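Local coordinates for lipolytic protein G-D-S-L family (Chitinophaga pinensis, PDB 4Q7Q) that is of unknown function but probably acts as a lipase or acylhydrolase of the GDSL family, hydrolysing ester bonds, at residues L186-P198 with N205-N217. Sequence-based numbering, arbitrary orientation.
Sequences LRNMVKFKHLKNP and NYKYPAFVNIPFN
Lys193 NZ is held at 2.7 Å by a water that also donates to the carbonyl oxygens Phe211 O and Ile214 O, joining the lysine to the 3-10 segment 210-213 and the residue after it, beyond the second strand; outside these segments, NZ forms a salt bridge with Asp134. The lysine reaches this site with its chain extended beyond CG (chi2 175°), and on the way CD passes over a face of the Phe211 ring, a CH-pi contact with CD 4.1 Å from the centroid and 28° off the normal. Phe211 CE2 meets Val190 CG2 at 3.8 Å, while the in-plane edge of its ring faces Tyr206 O. An alanine in place of Phe211 would probably leave the Lys193 methylenes and Val190 CG2 without their aromatic partner and the ammonium arm freer to swing.

The backbones pair through Lys193 and Tyr206: Lys193 N donates to Tyr206 O at 2.9 Å, the donor lying above the carbonyl plane, and Tyr206 N returns a bond to Lys193 O. Next along, His194 and Asn205 form a non-hydrogen-bonded pair. On the Lys193 side of the two strands, Leu195 enters the turn: CD1 packs on Ile214 CB (3.7 Å) and CD2 on Phe216 CD1 (3.6 Å), the two methyls thus serving different residues. Ile214 CG1 in turn sits 3.6 Å above the centre of the Tyr206 ring. Farther back, Tyr208 N donates to a second water, which donates to Val190 O. Strands 193-196 and 203-206 form a beta hairpin; beyond its second strand the chain turns through the cis peptide before Pro209 and the 3-10 segment 210-213 and folds back so that Ile214 and Phe216 pack on Leu195 of the first strand, an excursion apart from the five-stranded parallel sheet characteristic of SGNH hydrolases.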
ATOM      1  N   LEU A 186       8.049  10.177  -5.676  1.00 24.75           N
ATOM      2  CA  LEU A 186       9.085   9.207  -6.032  1.00 26.33           C
ATOM      3  C   LEU A 186      10.484   9.588  -5.564  1.00 27.50           C
ATOM      4  O   LEU A 186      11.248   8.732  -5.107  1.00 28.05           O
ATOM      5  CB  LEU A 186       9.116   8.975  -7.540  1.00 25.61           C
ATOM      6  CG  LEU A 186       8.084   7.992  -8.071  1.00 25.11           C
ATOM      7  CD1 LEU A 186       8.191   7.909  -9.587  1.00 25.84           C
ATOM      8  CD2 LEU A 186       8.286   6.635  -7.426  1.00 24.73           C
ATOM      9  N   ARG A 187      10.821  10.869  -5.690  1.00 27.22           N
ATOM     10  CA  ARG A 187      12.151  11.334  -5.334  1.00 29.42           C
ATOM     11  C   ARG A 187      12.428  11.162  -3.842  1.00 27.44           C
ATOM     12  O   ARG A 187      13.584  11.159  -3.418  1.00 30.58           O
ATOM     13  CB  ARG A 187      12.340  12.800  -5.747  1.00 31.65           C
ATOM     14  CG  ARG A 187      11.565  13.803  -4.896  1.00 35.29           C
ATOM     15  CD  ARG A 187      11.666  15.223  -5.457  1.00 39.20           C
ATOM     16  NE  ARG A 187      10.761  15.415  -6.589  1.00 43.05           N
ATOM     17  CZ  ARG A 187       9.528  15.905  -6.490  1.00 44.88           C
ATOM     18  NH1 ARG A 187       9.048  16.274  -5.308  1.00 45.35           N
ATOM     19  NH2 ARG A 187       8.775  16.035  -7.574  1.00 46.20           N
ATOM     20  N   ASN A 188      11.371  11.009  -3.048  1.00 24.04           N
ATOM     21  CA  ASN A 188      11.523  10.899  -1.603  1.00 23.67           C
ATOM     22  C   ASN A 188      11.347   9.493  -1.066  1.00 22.44           C
ATOM     23  O   ASN A 188      11.329   9.297   0.140  1.00 21.84           O
ATOM     24  CB  ASN A 188      10.567  11.853  -0.886  1.00 26.75           C
ATOM     25  CG  ASN A 188      11.069  13.273  -0.888  1.00 31.38           C
ATOM     26  OD1 ASN A 188      12.268  13.512  -0.774  1.00 33.80           O
ATOM     27  ND2 ASN A 188      10.157  14.225  -1.026  1.00 33.78           N
HETATM   28  N   MSE A 189      11.209   8.511  -1.950  1.00 21.08           N
HETATM   29  CA  MSE A 189      11.046   7.134  -1.494  1.00 20.39           C
HETATM   30  C   MSE A 189      12.311   6.597  -0.829  1.00 20.20           C
HETATM   31  O   MSE A 189      12.249   6.043   0.267  1.00 20.36           O
HETATM   32  CB  MSE A 189      10.605   6.233  -2.646  1.00 21.69           C
HETATM   33  CG  MSE A 189       9.241   6.601  -3.189  1.00 23.66           C
HETATM   34 SE   MSE A 189       7.853   6.274  -1.867  0.78 27.22          SE
HETATM   35  CE  MSE A 189       6.499   7.552  -2.473  1.00 25.66           C
ATOM     36  N   VAL A 190      13.456   6.768  -1.490  1.00 21.76           N
ATOM     37  CA  VAL A 190      14.741   6.331  -0.941  1.00 22.91           C
ATOM     38  C   VAL A 190      15.805   7.381  -1.240  1.00 22.98           C
ATOM     39  O   VAL A 190      15.691   8.106  -2.224  1.00 26.40           O
ATOM     40  CB  VAL A 190      15.196   4.970  -1.531  1.00 24.14           C
ATOM     41  CG1 VAL A 190      14.269   3.841  -1.089  1.00 23.44           C
ATOM     42  CG2 VAL A 190      15.287   5.047  -3.063  1.00 26.40           C
ATOM     43  N   LYS A 191      16.822   7.483  -0.385  1.00 22.33           N
ATOM     44  CA  LYS A 191      17.880   8.480  -0.579  1.00 22.30           C
ATOM     45  C   LYS A 191      18.816   8.121  -1.736  1.00 21.87           C
ATOM     46  O   LYS A 191      19.300   9.000  -2.453  1.00 23.49           O
ATOM     47  CB  LYS A 191      18.712   8.651   0.699  1.00 24.33           C
ATOM     48  CG  LYS A 191      17.935   9.115   1.920  1.00 27.43           C
ATOM     49  CD  LYS A 191      17.461  10.542   1.767  1.00 29.53           C
ATOM     50  CE  LYS A 191      16.838  11.058   3.059  1.00 31.26           C
ATOM     51  NZ  LYS A 191      17.839  11.171   4.155  1.00 33.35           N
ATOM     52  N   PHE A 192      19.084   6.831  -1.895  1.00 20.80           N
ATOM     53  CA  PHE A 192      19.979   6.358  -2.947  1.00 19.38           C
ATOM     54  C   PHE A 192      19.874   4.852  -3.055  1.00 18.15           C
ATOM     55  O   PHE A 192      19.299   4.195  -2.183  1.00 19.49           O
ATOM     56  CB  PHE A 192      21.439   6.747  -2.665  1.00 21.64           C
ATOM     57  CG  PHE A 192      21.986   6.182  -1.378  1.00 22.93           C
ATOM     58  CD1 PHE A 192      21.888   6.900  -0.193  1.00 22.98           C
ATOM     59  CD2 PHE A 192      22.584   4.928  -1.351  1.00 24.58           C
ATOM     60  CE1 PHE A 192      22.386   6.384   0.991  1.00 24.32           C
ATOM     61  CE2 PHE A 192      23.081   4.405  -0.169  1.00 25.37           C
ATOM     62  CZ  PHE A 192      22.979   5.138   1.004  1.00 25.52           C
ATOM     63  N   LYS A 193      20.425   4.325  -4.142  1.00 17.60           N
ATOM     64  CA  LYS A 193      20.609   2.900  -4.320  1.00 18.76           C
ATOM     65  C   LYS A 193      22.120   2.684  -4.366  1.00 19.27           C
ATOM     66  O   LYS A 193      22.818   3.352  -5.119  1.00 19.46           O
ATOM     67  CB  LYS A 193      19.962   2.466  -5.633  1.00 22.84           C
ATOM     68  CG  LYS A 193      19.192   1.154  -5.596  1.00 24.93           C
ATOM     69  CD  LYS A 193      18.516   0.920  -6.942  1.00 25.14           C
ATOM     70  CE  LYS A 193      17.849  -0.439  -7.049  1.00 27.62           C
ATOM     71  NZ  LYS A 193      17.335  -0.637  -8.435  1.00 28.11           N
ATOM     72  N   HIS A 194      22.600   1.759  -3.541  1.00 19.98           N
ATOM     73  CA  HIS A 194      24.011   1.463  -3.366  1.00 20.97           C
ATOM     74  C   HIS A 194      24.405   0.427  -4.419  1.00 19.52           C
ATOM     75  O   HIS A 194      24.084  -0.750  -4.287  1.00 20.96           O
ATOM     76  CB  HIS A 194      24.179   0.923  -1.940  1.00 24.00           C
ATOM     77  CG  HIS A 194      25.546   0.416  -1.612  1.00 28.50           C
ATOM     78  ND1 HIS A 194      26.631   1.247  -1.452  1.00 30.58           N
ATOM     79  CD2 HIS A 194      25.990  -0.839  -1.358  1.00 30.15           C
ATOM     80  CE1 HIS A 194      27.693   0.526  -1.136  1.00 31.32           C
ATOM     81  NE2 HIS A 194      27.330  -0.743  -1.073  1.00 31.07           N
ATOM     82  N   LEU A 195      25.080   0.868  -5.478  1.00 19.49           N
ATOM     83  CA  LEU A 195      25.286   0.013  -6.648  1.00 19.05           C
ATOM     84  C   LEU A 195      26.703   0.069  -7.170  1.00 20.01           C
ATOM     85  O   LEU A 195      27.376   1.088  -7.056  1.00 20.79           O
ATOM     86  CB  LEU A 195      24.357   0.457  -7.776  1.00 20.82           C
ATOM     87  CG  LEU A 195      22.858   0.436  -7.498  1.00 20.30           C
ATOM     88  CD1 LEU A 195      22.114   1.167  -8.610  1.00 21.29           C
ATOM     89  CD2 LEU A 195      22.365  -0.998  -7.374  1.00 21.88           C
ATOM     90  N   LYS A 196      27.144  -1.029  -7.774  1.00 21.04           N
ATOM     91  CA  LYS A 196      28.411  -1.035  -8.479  1.00 22.40           C
ATOM     92  C   LYS A 196      28.342  -0.176  -9.733  1.00 22.40           C
ATOM     93  O   LYS A 196      27.373  -0.233 -10.494  1.00 23.78           O
ATOM     94  CB  LYS A 196      28.832  -2.463  -8.837  1.00 23.26           C
ATOM     95  CG  LYS A 196      29.249  -3.294  -7.636  1.00 26.33           C
ATOM     96  CD  LYS A 196      29.820  -4.626  -8.063  1.00 28.05           C
ATOM     97  CE  LYS A 196      30.288  -5.422  -6.856  1.00 30.30           C
ATOM     98  NZ  LYS A 196      30.849  -6.731  -7.258  1.00 31.25           N
ATOM     99  N   ASN A 197      29.376   0.633  -9.926  1.00 22.01           N
ATOM    100  CA  ASN A 197      29.541   1.432 -11.127  1.00 21.39           C
ATOM    101  C   ASN A 197      30.015   0.508 -12.245  1.00 22.41           C
ATOM    102  O   ASN A 197      31.064  -0.107 -12.126  1.00 23.45           O
ATOM    103  CB  ASN A 197      30.576   2.522 -10.833  1.00 20.23           C
ATOM    104  CG  ASN A 197      30.833   3.441 -12.010  1.00 21.22           C
ATOM    105  OD1 ASN A 197      30.530   3.118 -13.157  1.00 21.76           O
ATOM    106  ND2 ASN A 197      31.422   4.595 -11.724  1.00 22.79           N
ATOM    107  N   PRO A 198      29.242   0.401 -13.335  1.00 23.22           N
ATOM    108  CA  PRO A 198      29.624  -0.524 -14.413  1.00 24.47           C
ATOM    109  C   PRO A 198      30.988  -0.240 -15.046  1.00 25.20           C
ATOM    110  O   PRO A 198      31.557  -1.128 -15.673  1.00 26.33           O
ATOM    111  CB  PRO A 198      28.519  -0.321 -15.451  1.00 26.08           C
ATOM    112  CG  PRO A 198      27.353   0.124 -14.667  1.00 25.63           C
ATOM    113  CD  PRO A 198      27.897   0.963 -13.544  1.00 23.55           C
ATOM    114  N   ASN A 205      26.899   5.636  -4.441  1.00 16.73           N
ATOM    115  CA  ASN A 205      25.549   6.034  -4.049  1.00 17.24           C
ATOM    116  C   ASN A 205      24.864   6.785  -5.184  1.00 16.70           C
ATOM    117  O   ASN A 205      25.208   7.934  -5.472  1.00 16.75           O
ATOM    118  CB  ASN A 205      25.566   6.901  -2.782  1.00 18.45           C
ATOM    119  CG  ASN A 205      26.393   8.183  -2.943  1.00 20.52           C
ATOM    120  OD1 ASN A 205      27.535   8.145  -3.396  1.00 20.77           O
ATOM    121  ND2 ASN A 205      25.807   9.322  -2.577  1.00 20.08           N
ATOM    122  N   TYR A 206      23.896   6.137  -5.832  1.00 17.34           N
ATOM    123  CA  TYR A 206      23.141   6.770  -6.908  1.00 15.11           C
ATOM    124  C   TYR A 206      21.746   7.158  -6.437  1.00 15.47           C
ATOM    125  O   TYR A 206      20.917   6.289  -6.168  1.00 17.08           O
ATOM    126  CB  TYR A 206      22.980   5.825  -8.096  1.00 16.18           C
ATOM    127  CG  TYR A 206      24.254   5.488  -8.838  1.00 16.92           C
ATOM    128  CD1 TYR A 206      24.798   6.367  -9.775  1.00 17.24           C
ATOM    129  CD2 TYR A 206      24.904   4.281  -8.617  1.00 17.39           C
ATOM    130  CE1 TYR A 206      25.961   6.049 -10.468  1.00 17.52           C
ATOM    131  CE2 TYR A 206      26.058   3.953  -9.304  1.00 17.73           C
ATOM    132  CZ  TYR A 206      26.586   4.844 -10.223  1.00 17.94           C
ATOM    133  OH  TYR A 206      27.733   4.516 -10.908  1.00 19.10           O
ATOM    134  N   LYS A 207      21.472   8.452  -6.353  1.00 15.63           N
ATOM    135  CA  LYS A 207      20.126   8.879  -6.012  1.00 15.62           C
ATOM    136  C   LYS A 207      19.190   8.694  -7.204  1.00 15.33           C
ATOM    137  O   LYS A 207      19.617   8.300  -8.288  1.00 16.04           O
ATOM    138  CB  LYS A 207      20.114  10.330  -5.532  1.00 17.66           C
ATOM    139  CG  LYS A 207      20.343  11.355  -6.608  1.00 18.74           C
ATOM    140  CD  LYS A 207      20.275  12.753  -5.998  1.00 20.89           C
ATOM    141  CE  LYS A 207      19.969  13.802  -7.029  1.00 22.49           C
ATOM    142  NZ  LYS A 207      19.840  15.111  -6.357  1.00 19.97           N
ATOM    143  N   TYR A 208      17.905   8.957  -6.990  1.00 16.88           N
ATOM    144  CA  TYR A 208      16.931   8.970  -8.076  1.00 16.09           C
ATOM    145  C   TYR A 208      16.996  10.331  -8.760  1.00 16.69           C
ATOM    146  O   TYR A 208      17.117  11.343  -8.092  1.00 19.28           O
ATOM    147  CB  TYR A 208      15.541   8.753  -7.490  1.00 16.78           C
ATOM    148  CG  TYR A 208      14.433   8.696  -8.508  1.00 17.04           C
ATOM    149  CD1 TYR A 208      14.165   7.520  -9.195  1.00 18.50           C
ATOM    150  CD2 TYR A 208      13.645   9.806  -8.774  1.00 18.84           C
ATOM    151  CE1 TYR A 208      13.160   7.448 -10.128  1.00 19.20           C
ATOM    152  CE2 TYR A 208      12.623   9.745  -9.711  1.00 20.02           C
ATOM    153  CZ  TYR A 208      12.387   8.560 -10.380  1.00 20.39           C
ATOM    154  OH  TYR A 208      11.379   8.483 -11.311  1.00 21.82           O
ATOM    155  N   PRO A 209      16.890  10.373 -10.101  1.00 18.14           N
ATOM    156  CA  PRO A 209      16.628   9.264 -11.023  1.00 17.69           C
ATOM    157  C   PRO A 209      17.882   8.567 -11.567  1.00 18.46           C
ATOM    158  O   PRO A 209      17.749   7.669 -12.398  1.00 20.42           O
ATOM    159  CB  PRO A 209      15.887   9.960 -12.164  1.00 18.54           C
ATOM    160  CG  PRO A 209      16.545  11.290 -12.232  1.00 19.98           C
ATOM    161  CD  PRO A 209      16.799  11.673 -10.794  1.00 19.89           C
ATOM    162  N   ALA A 210      19.073   8.934 -11.140  1.00 18.14           N
ATOM    163  CA  ALA A 210      20.263   8.271 -11.651  1.00 18.20           C
ATOM    164  C   ALA A 210      20.220   6.761 -11.560  1.00 18.50           C
ATOM    165  O   ALA A 210      20.617   6.098 -12.446  1.00 20.40           O
ATOM    166  CB  ALA A 210      21.506   8.797 -10.916  1.00 18.19           C
ATOM    167  N   PHE A 211      19.742   6.246 -10.457  1.00 18.19           N
ATOM    168  CA  PHE A 211      19.756   4.819 -10.226  1.00 19.18           C
ATOM    169  C   PHE A 211      18.923   4.002 -11.201  1.00 20.54           C
ATOM    170  O   PHE A 211      19.153   2.871 -11.340  1.00 22.90           O
ATOM    171  CB  PHE A 211      19.559   4.418  -8.759  1.00 18.36           C
ATOM    172  CG  PHE A 211      18.149   4.565  -8.201  1.00 17.80           C
ATOM    173  CD1 PHE A 211      17.087   3.863  -8.708  1.00 18.92           C
ATOM    174  CD2 PHE A 211      17.937   5.327  -7.098  1.00 16.48           C
ATOM    175  CE1 PHE A 211      15.845   3.992  -8.153  1.00 19.65           C
ATOM    176  CE2 PHE A 211      16.701   5.444  -6.535  1.00 16.85           C
ATOM    177  CZ  PHE A 211      15.656   4.763  -7.064  1.00 18.88           C
ATOM    178  N   VAL A 212      17.998   4.631 -11.874  1.00 21.04           N
ATOM    179  CA  VAL A 212      17.214   3.933 -12.884  1.00 22.87           C
ATOM    180  C   VAL A 212      18.077   3.460 -14.018  1.00 23.22           C
ATOM    181  O   VAL A 212      17.769   2.485 -14.627  1.00 24.60           O
ATOM    182  CB  VAL A 212      16.073   4.784 -13.424  1.00 23.35           C
ATOM    183  CG1 VAL A 212      15.220   3.989 -14.391  1.00 26.16           C
ATOM    184  CG2 VAL A 212      15.226   5.254 -12.285  1.00 23.86           C
ATOM    185  N   ASN A 213      19.194   4.128 -14.235  1.00 24.28           N
ATOM    186  CA  ASN A 213      20.100   3.817 -15.340  1.00 24.69           C
ATOM    187  C   ASN A 213      21.244   2.871 -14.982  1.00 25.04           C
ATOM    188  O   ASN A 213      22.057   2.529 -15.844  1.00 28.53           O
ATOM    189  CB  ASN A 213      20.696   5.104 -15.911  1.00 26.90           C
ATOM    190  CG  ASN A 213      19.643   6.138 -16.243  1.00 30.88           C
ATOM    191  OD1 ASN A 213      19.683   7.264 -15.744  1.00 33.29           O
ATOM    192  ND2 ASN A 213      18.691   5.762 -17.086  1.00 32.20           N
ATOM    193  N   ILE A 214      21.319   2.459 -13.721  1.00 22.86           N
ATOM    194  CA  ILE A 214      22.422   1.610 -13.275  1.00 23.02           C
ATOM    195  C   ILE A 214      21.893   0.216 -12.970  1.00 22.79           C
ATOM    196  O   ILE A 214      20.938   0.070 -12.205  1.00 25.63           O
ATOM    197  CB  ILE A 214      23.119   2.190 -12.017  1.00 22.16           C
ATOM    198  CG1 ILE A 214      23.513   3.658 -12.234  1.00 21.37           C
ATOM    199  CG2 ILE A 214      24.340   1.352 -11.647  1.00 22.90           C
ATOM    200  CD1 ILE A 214      24.583   3.846 -13.286  1.00 21.03           C
ATOM    201  N   PRO A 215      22.496  -0.818 -13.577  1.00 22.20           N
ATOM    202  CA  PRO A 215      22.017  -2.184 -13.332  1.00 23.06           C
ATOM    203  C   PRO A 215      22.209  -2.648 -11.893  1.00 23.79           C
ATOM    204  O   PRO A 215      23.241  -2.382 -11.272  1.00 25.71           O
ATOM    205  CB  PRO A 215      22.889  -3.036 -14.261  1.00 24.74           C
ATOM    206  CG  PRO A 215      23.351  -2.105 -15.309  1.00 24.16           C
ATOM    207  CD  PRO A 215      23.514  -0.775 -14.642  1.00 22.76           C
ATOM    208  N   PHE A 216      21.202  -3.341 -11.375  1.00 23.73           N
ATOM    209  CA  PHE A 216      21.328  -4.031 -10.104  1.00 24.05           C
ATOM    210  C   PHE A 216      21.291  -5.534 -10.334  1.00 25.44           C
ATOM    211  O   PHE A 216      20.277  -6.084 -10.764  1.00 26.91           O
ATOM    212  CB  PHE A 216      20.220  -3.624  -9.132  1.00 22.70           C
ATOM    213  CG  PHE A 216      20.201  -4.447  -7.871  1.00 22.20           C
ATOM    214  CD1 PHE A 216      21.285  -4.431  -7.006  1.00 22.82           C
ATOM    215  CD2 PHE A 216      19.117  -5.252  -7.563  1.00 23.01           C
ATOM    216  CE1 PHE A 216      21.283  -5.193  -5.854  1.00 23.41           C
ATOM    217  CE2 PHE A 216      19.106  -6.012  -6.410  1.00 23.05           C
ATOM    218  CZ  PHE A 216      20.194  -5.987  -5.555  1.00 22.92           C
ATOM    219  N   ASN A 217      22.411  -6.188 -10.062  1.00 26.13           N
ATOM    220  CA  ASN A 217      22.491  -7.639 -10.108  1.00 29.12           C
ATOM    221  C   ASN A 217      22.607  -8.165  -8.685  1.00 30.53           C
ATOM    222  O   ASN A 217      23.638  -7.989  -8.043  1.00 30.72           O
ATOM    223  CB  ASN A 217      23.703  -8.068 -10.939  1.00 32.82           C
ATOM    224  CG  ASN A 217      23.843  -9.578 -11.047  1.00 36.85           C
ATOM    225  OD1 ASN A 217      22.953 -10.335 -10.650  1.00 38.72           O
ATOM    226  ND2 ASN A 217      24.968 -10.025 -11.600  1.00 38.31           N
TER
HETATM  227  O   HOH W   1      16.683   9.446  -4.336  1.00 27.04           O
HETATM  228  O   HOH W   2      19.104   0.278 -10.257  1.00 29.33           O
HETATM  229  O   HOH W   3      25.899  -2.021 -11.642  1.00 39.88           O